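Glutamine amidotransferase domain-containing protein (Thermotoga maritima, PDB 1O1Y) is probably a class I glutamine amidotransferase, which would release ammonia from glutamine for transfer to an acceptor substrate. Local coordinates at residues E121-S132 with T161-Q172. Sequence-based numbering, arbitrary orientation.
Sequences EEIGWYFVEKVS and TRVFTSEKYENQ
Glu129 and Thr165 form an antiparallel hydrogen-bonded pair, with Glu129 N to Thr165 O and Thr165 N to Glu129 O both 2.9 Å. A third backbone hydrogen bond runs from Val131 N to Val163 O. Lys130 lays CB 3.8 Å from CE1 of the Phe164 ring, and Val128 CG2 reaches CD1 of the same ring at 4.0 Å; on the opposite face, which carries Glu129 and Thr165, Val131 CG1 meets Thr165 CG2 at 3.6 Å. Strands 125-130 and 161-165 are neighbours in the antiparallel part of the large mixed sheet of this class I glutamine amidotransferase domain, and a classic beta bulge at Val163 and Phe164 interrupts the pairing of strand 161-165 with strand 173-176. Beyond strand 161-165 the chain loops back, and polar side chains take over. The Gln172 chain, bent at chi2 (-77°), brings NE2 to Glu122, giving one N-H to the syn lone pair of OE1 (2.9 Å, 155°), nearly in its own amide plane, and the other to Ser166 OG, whose hydroxyl donates to Tyr169 O. His150 also bonds Glu122 OE1, and Gln148 holds Gln172 OE1. A leucine at Gln172 would probably leave the buried Glu122 carboxylate without one of its donors and Ser166 OG without this N-H. Lys168 runs alongside Glu122, its CD 3.7 Å from OE2, yet its ammonium passes the carboxylate to reach Asn119 O and a water shared with Glu121 O. A second water links Glu122 OE2 to Lys168 N.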
ATOM      1  N   GLU A 121      -9.334   1.515  15.389  1.00 12.17           N
ATOM      2  CA  GLU A 121      -8.979   1.835  14.017  1.00 13.27           C
ATOM      3  C   GLU A 121      -8.013   3.024  13.991  1.00 13.74           C
ATOM      4  O   GLU A 121      -8.022   3.872  14.884  1.00 13.45           O
ATOM      5  CB  GLU A 121     -10.199   2.215  13.204  1.00 14.25           C
ATOM      6  CG  GLU A 121     -11.193   1.107  12.940  1.00 21.26           C
ATOM      7  CD  GLU A 121     -12.311   1.575  12.024  1.00 33.90           C
ATOM      8  OE1 GLU A 121     -12.470   1.067  10.891  1.00 45.70           O
ATOM      9  OE2 GLU A 121     -12.998   2.502  12.429  1.00 27.95           O
ATOM     10  N   GLU A 122      -7.188   3.066  12.965  1.00 12.79           N
ATOM     11  CA  GLU A 122      -6.369   4.221  12.664  1.00 12.97           C
ATOM     12  C   GLU A 122      -6.932   4.873  11.412  1.00 11.28           C
ATOM     13  O   GLU A 122      -6.840   4.315  10.316  1.00 12.33           O
ATOM     14  CB  GLU A 122      -4.920   3.790  12.462  1.00 12.30           C
ATOM     15  CG  GLU A 122      -4.190   3.370  13.743  1.00 13.59           C
ATOM     16  CD  GLU A 122      -2.707   3.086  13.512  1.00 19.95           C
ATOM     17  OE1 GLU A 122      -2.341   2.357  12.549  1.00 17.51           O
ATOM     18  OE2 GLU A 122      -1.865   3.561  14.309  1.00 16.78           O
ATOM     19  N   ILE A 123      -7.574   6.030  11.584  1.00 12.22           N
ATOM     20  CA  ILE A 123      -8.088   6.777  10.464  1.00 11.34           C
ATOM     21  C   ILE A 123      -7.596   8.204  10.665  1.00 11.96           C
ATOM     22  O   ILE A 123      -8.025   8.901  11.582  1.00 11.34           O
ATOM     23  CB  ILE A 123      -9.596   6.757  10.371  1.00 11.37           C
ATOM     24  CG1 ILE A 123     -10.104   5.320  10.239  1.00 13.57           C
ATOM     25  CG2 ILE A 123     -10.034   7.640   9.179  1.00 16.00           C
ATOM     26  CD1 ILE A 123     -11.620   5.195  10.265  1.00 18.36           C
ATOM     27  N   GLY A 124      -6.640   8.601   9.844  1.00 10.31           N
ATOM     28  CA  GLY A 124      -6.017   9.902  10.020  1.00 12.18           C
ATOM     29  C   GLY A 124      -4.519   9.863  10.002  1.00 11.20           C
ATOM     30  O   GLY A 124      -3.935   8.930   9.495  1.00 10.92           O
ATOM     31  N   TRP A 125      -3.896  10.873  10.622  1.00 10.76           N
ATOM     32  CA  TRP A 125      -2.445  11.018  10.528  1.00 10.85           C
ATOM     33  C   TRP A 125      -1.790  10.540  11.826  1.00  9.86           C
ATOM     34  O   TRP A 125      -2.197  10.958  12.916  1.00 10.65           O
ATOM     35  CB  TRP A 125      -2.129  12.501  10.236  1.00 11.26           C
ATOM     36  CG  TRP A 125      -2.481  12.870   8.833  1.00  9.14           C
ATOM     37  CD1 TRP A 125      -3.628  13.461   8.399  1.00 11.20           C
ATOM     38  CD2 TRP A 125      -1.671  12.665   7.671  1.00  8.25           C
ATOM     39  NE1 TRP A 125      -3.574  13.634   7.028  1.00  8.69           N
ATOM     40  CE2 TRP A 125      -2.386  13.160   6.564  1.00  8.71           C
ATOM     41  CE3 TRP A 125      -0.408  12.145   7.454  1.00  8.98           C
ATOM     42  CZ2 TRP A 125      -1.882  13.129   5.278  1.00  8.82           C
ATOM     43  CZ3 TRP A 125       0.097  12.114   6.192  1.00  9.60           C
ATOM     44  CH2 TRP A 125      -0.646  12.621   5.103  1.00 10.11           C
ATOM     45  N   TYR A 126      -0.841   9.614  11.710  1.00  8.97           N
ATOM     46  CA  TYR A 126      -0.235   8.954  12.856  1.00 10.50           C
ATOM     47  C   TYR A 126       1.239   8.804  12.596  1.00 10.03           C
ATOM     48  O   TYR A 126       1.669   8.711  11.471  1.00 11.19           O
ATOM     49  CB  TYR A 126      -0.824   7.533  13.079  1.00 11.57           C
ATOM     50  CG  TYR A 126      -2.311   7.460  13.426  1.00 10.89           C
ATOM     51  CD1 TYR A 126      -3.284   7.639  12.470  1.00 14.05           C
ATOM     52  CD2 TYR A 126      -2.740   7.168  14.713  1.00 15.83           C
ATOM     53  CE1 TYR A 126      -4.593   7.589  12.777  1.00 13.86           C
ATOM     54  CE2 TYR A 126      -4.091   7.085  15.025  1.00 16.97           C
ATOM     55  CZ  TYR A 126      -5.020   7.286  14.040  1.00 16.89           C
ATOM     56  OH  TYR A 126      -6.385   7.221  14.331  1.00 16.34           O
ATOM     57  N   PHE A 127       2.006   8.695  13.670  1.00  9.91           N
ATOM     58  CA  PHE A 127       3.410   8.262  13.556  1.00  8.45           C
ATOM     59  C   PHE A 127       3.570   6.750  13.366  1.00 10.72           C
ATOM     60  O   PHE A 127       2.859   5.941  13.973  1.00 11.09           O
ATOM     61  CB  PHE A 127       4.178   8.671  14.817  1.00  7.77           C
ATOM     62  CG  PHE A 127       4.470  10.160  14.909  1.00  9.49           C
ATOM     63  CD1 PHE A 127       5.220  10.786  13.960  1.00 12.35           C
ATOM     64  CD2 PHE A 127       3.995  10.909  15.963  1.00 16.46           C
ATOM     65  CE1 PHE A 127       5.521  12.153  14.038  1.00 15.38           C
ATOM     66  CE2 PHE A 127       4.271  12.283  16.018  1.00 17.92           C
ATOM     67  CZ  PHE A 127       5.035  12.880  15.052  1.00 14.61           C
ATOM     68  N   VAL A 128       4.585   6.391  12.585  1.00  9.73           N
ATOM     69  CA  VAL A 128       5.169   5.073  12.529  1.00  9.96           C
ATOM     70  C   VAL A 128       6.648   5.279  12.755  1.00 11.43           C
ATOM     71  O   VAL A 128       7.209   6.352  12.504  1.00 10.05           O
ATOM     72  CB  VAL A 128       4.960   4.343  11.177  1.00 11.21           C
ATOM     73  CG1 VAL A 128       3.471   4.001  11.023  1.00 11.63           C
ATOM     74  CG2 VAL A 128       5.482   5.121   9.999  1.00 14.72           C
ATOM     75  N   GLU A 129       7.278   4.248  13.280  1.00  9.39           N
ATOM     76  CA  GLU A 129       8.693   4.292  13.578  1.00  9.67           C
ATOM     77  C   GLU A 129       9.430   3.169  12.788  1.00  9.47           C
ATOM     78  O   GLU A 129       8.944   2.017  12.620  1.00  8.94           O
ATOM     79  CB  GLU A 129       8.912   4.131  15.092  1.00  9.28           C
ATOM     80  CG  GLU A 129       8.202   5.194  15.960  1.00  8.88           C
ATOM     81  CD  GLU A 129       6.737   4.942  16.223  1.00 14.29           C
ATOM     82  OE1 GLU A 129       6.333   3.772  16.394  1.00 12.55           O
ATOM     83  OE2 GLU A 129       5.953   5.960  16.241  1.00 13.66           O
ATOM     84  N   LYS A 130      10.581   3.523  12.273  1.00 10.57           N
ATOM     85  CA  LYS A 130      11.403   2.655  11.449  1.00 10.29           C
ATOM     86  C   LYS A 130      12.384   1.848  12.267  1.00 11.36           C
ATOM     87  O   LYS A 130      13.196   2.386  12.969  1.00 10.39           O
ATOM     88  CB  LYS A 130      12.091   3.452  10.333  1.00 11.78           C
ATOM     89  CG  LYS A 130      12.758   2.561   9.233  1.00 10.97           C
ATOM     90  CD  LYS A 130      13.535   3.332   8.162  1.00 11.94           C
ATOM     91  CE  LYS A 130      14.926   3.687   8.549  1.00 14.80           C
ATOM     92  NZ  LYS A 130      15.722   4.236   7.402  1.00 13.14           N
ATOM     93  N   VAL A 131      12.259   0.519  12.175  1.00 10.79           N
ATOM     94  CA  VAL A 131      12.945  -0.388  13.045  1.00 10.68           C
ATOM     95  C   VAL A 131      13.895  -1.325  12.278  1.00 11.65           C
ATOM     96  O   VAL A 131      14.304  -2.360  12.762  1.00 11.67           O
ATOM     97  CB  VAL A 131      11.923  -1.182  13.901  1.00 11.50           C
ATOM     98  CG1 VAL A 131      11.132  -0.245  14.770  1.00  9.97           C
ATOM     99  CG2 VAL A 131      10.962  -2.011  13.071  1.00  9.92           C
ATOM    100  N   SER A 132      14.292  -0.911  11.087  1.00 12.10           N
ATOM    101  CA  SER A 132      15.219  -1.680  10.260  1.00 11.60           C
ATOM    102  C   SER A 132      16.072  -0.769   9.394  1.00 13.00           C
ATOM    103  O   SER A 132      15.592   0.258   8.923  1.00 13.63           O
ATOM    104  CB  SER A 132      14.412  -2.575   9.309  1.00 13.32           C
ATOM    105  OG  SER A 132      15.238  -3.268   8.399  1.00 14.16           O
ATOM    106  N   THR A 161      11.145  -9.385   7.490  1.00 11.44           N
ATOM    107  CA  THR A 161      11.757  -8.385   8.353  1.00 10.63           C
ATOM    108  C   THR A 161      10.791  -7.303   8.654  1.00 10.66           C
ATOM    109  O   THR A 161      10.257  -6.699   7.741  1.00 11.04           O
ATOM    110  CB  THR A 161      12.965  -7.803   7.619  1.00 13.43           C
ATOM    111  OG1 THR A 161      13.882  -8.873   7.430  1.00 15.55           O
ATOM    112  CG2 THR A 161      13.718  -6.805   8.503  1.00 15.37           C
ATOM    113  N   ARG A 162      10.545  -7.018   9.928  1.00  9.25           N
ATOM    114  CA  ARG A 162       9.741  -5.841  10.272  1.00  9.03           C
ATOM    115  C   ARG A 162      10.552  -4.581   9.984  1.00 10.40           C
ATOM    116  O   ARG A 162      11.711  -4.497  10.372  1.00 10.69           O
ATOM    117  CB  ARG A 162       9.401  -5.814  11.760  1.00  7.02           C
ATOM    118  CG  ARG A 162       8.451  -4.668  12.148  1.00  8.32           C
ATOM    119  CD  ARG A 162       8.084  -4.614  13.626  1.00 10.66           C
ATOM    120  NE  ARG A 162       7.330  -5.805  14.036  1.00 10.90           N
ATOM    121  CZ  ARG A 162       7.784  -6.826  14.751  1.00 13.39           C
ATOM    122  NH1 ARG A 162       9.037  -6.889  15.248  1.00 11.09           N
ATOM    123  NH2 ARG A 162       6.941  -7.826  14.988  1.00 12.56           N
ATOM    124  N   VAL A 163       9.948  -3.650   9.267  1.00  8.86           N
ATOM    125  CA  VAL A 163      10.581  -2.377   8.949  1.00 10.05           C
ATOM    126  C   VAL A 163       9.915  -1.206   9.666  1.00  8.70           C
ATOM    127  O   VAL A 163      10.606  -0.211   9.963  1.00  9.05           O
ATOM    128  CB  VAL A 163      10.651  -2.155   7.423  1.00 10.94           C
ATOM    129  CG1 VAL A 163      11.314  -0.806   7.063  1.00 15.03           C
ATOM    130  CG2 VAL A 163      11.510  -3.257   6.811  1.00 14.51           C
ATOM    131  N   PHE A 164       8.616  -1.274   9.869  1.00 10.39           N
ATOM    132  CA  PHE A 164       7.906  -0.257  10.609  1.00  9.40           C
ATOM    133  C   PHE A 164       7.037  -0.814  11.725  1.00 11.48           C
ATOM    134  O   PHE A 164       6.353  -1.837  11.569  1.00 11.09           O
ATOM    135  CB  PHE A 164       7.026   0.608   9.704  1.00  9.90           C
ATOM    136  CG  PHE A 164       7.802   1.387   8.655  1.00  9.35           C
ATOM    137  CD1 PHE A 164       8.383   2.634   8.959  1.00 12.58           C
ATOM    138  CD2 PHE A 164       7.998   0.850   7.401  1.00 11.09           C
ATOM    139  CE1 PHE A 164       9.106   3.335   8.017  1.00 13.10           C
ATOM    140  CE2 PHE A 164       8.735   1.558   6.473  1.00 10.31           C
ATOM    141  CZ  PHE A 164       9.300   2.797   6.788  1.00 14.07           C
ATOM    142  N   THR A 165       6.996  -0.056  12.806  1.00 10.40           N
ATOM    143  CA  THR A 165       6.101  -0.297  13.925  1.00  9.49           C
ATOM    144  C   THR A 165       5.337   0.964  14.309  1.00  9.88           C
ATOM    145  O   THR A 165       5.496   1.998  13.701  1.00 10.99           O
ATOM    146  CB  THR A 165       6.925  -0.885  15.091  1.00 10.01           C
ATOM    147  OG1 THR A 165       6.061  -1.453  16.090  1.00  9.14           O
ATOM    148  CG2 THR A 165       7.714   0.191  15.804  1.00 11.45           C
ATOM    149  N   SER A 166       4.507   0.862  15.342  1.00 10.11           N
ATOM    150  CA  SER A 166       3.790   2.001  15.863  1.00 10.64           C
ATOM    151  C   SER A 166       3.361   1.753  17.288  1.00 10.89           C
ATOM    152  O   SER A 166       3.418   0.633  17.804  1.00 11.47           O
ATOM    153  CB  SER A 166       2.559   2.316  15.029  1.00  9.78           C
ATOM    154  OG  SER A 166       1.577   1.278  15.092  1.00 11.00           O
ATOM    155  N   GLU A 167       2.897   2.813  17.932  1.00 10.94           N
ATOM    156  CA  GLU A 167       2.327   2.666  19.244  1.00 12.90           C
ATOM    157  C   GLU A 167       1.081   1.776  19.281  1.00 11.62           C
ATOM    158  O   GLU A 167       0.960   0.929  20.166  1.00 11.94           O
ATOM    159  CB  GLU A 167       2.073   4.032  19.859  1.00 14.78           C
ATOM    160  CG  GLU A 167       1.909   3.956  21.353  1.00 23.67           C
ATOM    161  CD  GLU A 167       2.056   5.304  21.988  1.00 36.21           C
ATOM    162  OE1 GLU A 167       1.029   6.013  22.038  1.00 42.12           O
ATOM    163  OE2 GLU A 167       3.189   5.655  22.399  1.00 28.16           O
ATOM    164  N   LYS A 168       0.152   1.930  18.339  1.00 10.25           N
ATOM    165  CA  LYS A 168      -1.050   1.108  18.358  1.00 11.26           C
ATOM    166  C   LYS A 168      -0.886  -0.318  17.813  1.00 13.10           C
ATOM    167  O   LYS A 168      -1.546  -1.261  18.308  1.00 13.48           O
ATOM    168  CB  LYS A 168      -2.205   1.803  17.628  1.00  9.59           C
ATOM    169  CG  LYS A 168      -2.763   2.993  18.391  1.00 17.08           C
ATOM    170  CD  LYS A 168      -3.626   3.919  17.528  1.00 20.65           C
ATOM    171  CE  LYS A 168      -5.086   3.575  17.538  1.00 22.20           C
ATOM    172  NZ  LYS A 168      -5.765   3.804  18.865  1.00 17.95           N
ATOM    173  N   TYR A 169      -0.029  -0.471  16.800  1.00 12.48           N
ATOM    174  CA  TYR A 169       0.126  -1.722  16.036  1.00 12.69           C
ATOM    175  C   TYR A 169       1.602  -2.025  15.857  1.00 11.57           C
ATOM    176  O   TYR A 169       2.391  -1.236  15.281  1.00 11.77           O
ATOM    177  CB  TYR A 169      -0.663  -1.674  14.680  1.00 12.68           C
ATOM    178  CG  TYR A 169      -2.110  -1.627  14.999  1.00 13.65           C
ATOM    179  CD1 TYR A 169      -2.727  -2.741  15.550  1.00 14.50           C
ATOM    180  CD2 TYR A 169      -2.841  -0.459  14.897  1.00 11.72           C
ATOM    181  CE1 TYR A 169      -4.028  -2.699  15.981  1.00 12.62           C
ATOM    182  CE2 TYR A 169      -4.196  -0.414  15.320  1.00 11.53           C
ATOM    183  CZ  TYR A 169      -4.772  -1.567  15.850  1.00 16.24           C
ATOM    184  OH  TYR A 169      -6.060  -1.663  16.315  1.00 11.85           O
ATOM    185  N   GLU A 170       1.992  -3.182  16.382  1.00 10.87           N
ATOM    186  CA  GLU A 170       3.383  -3.602  16.311  1.00 10.93           C
ATOM    187  C   GLU A 170       3.846  -3.729  14.848  1.00 11.10           C
ATOM    188  O   GLU A 170       5.011  -3.449  14.514  1.00 10.48           O
ATOM    189  CB  GLU A 170       3.561  -4.953  17.006  1.00 11.57           C
ATOM    190  CG  GLU A 170       5.021  -5.385  17.061  1.00 15.15           C
ATOM    191  CD  GLU A 170       5.255  -6.572  17.981  1.00 25.42           C
ATOM    192  OE1 GLU A 170       4.400  -7.475  18.005  1.00 21.33           O
ATOM    193  OE2 GLU A 170       6.296  -6.611  18.676  1.00 29.59           O
ATOM    194  N   ASN A 171       2.949  -4.190  13.981  1.00 11.69           N
ATOM    195  CA  ASN A 171       3.329  -4.482  12.591  1.00  9.66           C
ATOM    196  C   ASN A 171       2.739  -3.490  11.598  1.00 12.83           C
ATOM    197  O   ASN A 171       1.582  -3.573  11.237  1.00 14.26           O
ATOM    198  CB  ASN A 171       2.957  -5.927  12.252  1.00 12.06           C
ATOM    199  CG  ASN A 171       3.589  -6.913  13.187  1.00 12.60           C
ATOM    200  OD1 ASN A 171       4.804  -6.855  13.441  1.00 13.77           O
ATOM    201  ND2 ASN A 171       2.786  -7.863  13.700  1.00  9.35           N
ATOM    202  N   GLN A 172       3.553  -2.514  11.225  1.00 10.13           N
ATOM    203  CA  GLN A 172       3.125  -1.471  10.275  1.00 10.06           C
ATOM    204  C   GLN A 172       3.713  -1.670   8.903  1.00 10.49           C
ATOM    205  O   GLN A 172       3.197  -1.121   7.930  1.00 11.82           O
ATOM    206  CB  GLN A 172       3.476  -0.098  10.838  1.00  9.05           C
ATOM    207  CG  GLN A 172       2.502   0.316  11.972  1.00  9.83           C
ATOM    208  CD  GLN A 172       1.142   0.794  11.511  1.00 12.45           C
ATOM    209  OE1 GLN A 172       0.889   0.856  10.302  1.00 15.64           O
ATOM    210  NE2 GLN A 172       0.259   1.151  12.478  1.00 11.95           N
TER
HETATM  211  O   HOH W   1      -8.112   4.319  17.551  1.00 31.07           O
HETATM  212  O   HOH W   2      -0.094   4.102  16.435  1.00 19.93           O
HETATM  213  O   HOH W   3      13.183  -5.202  12.646  1.00 36.48           O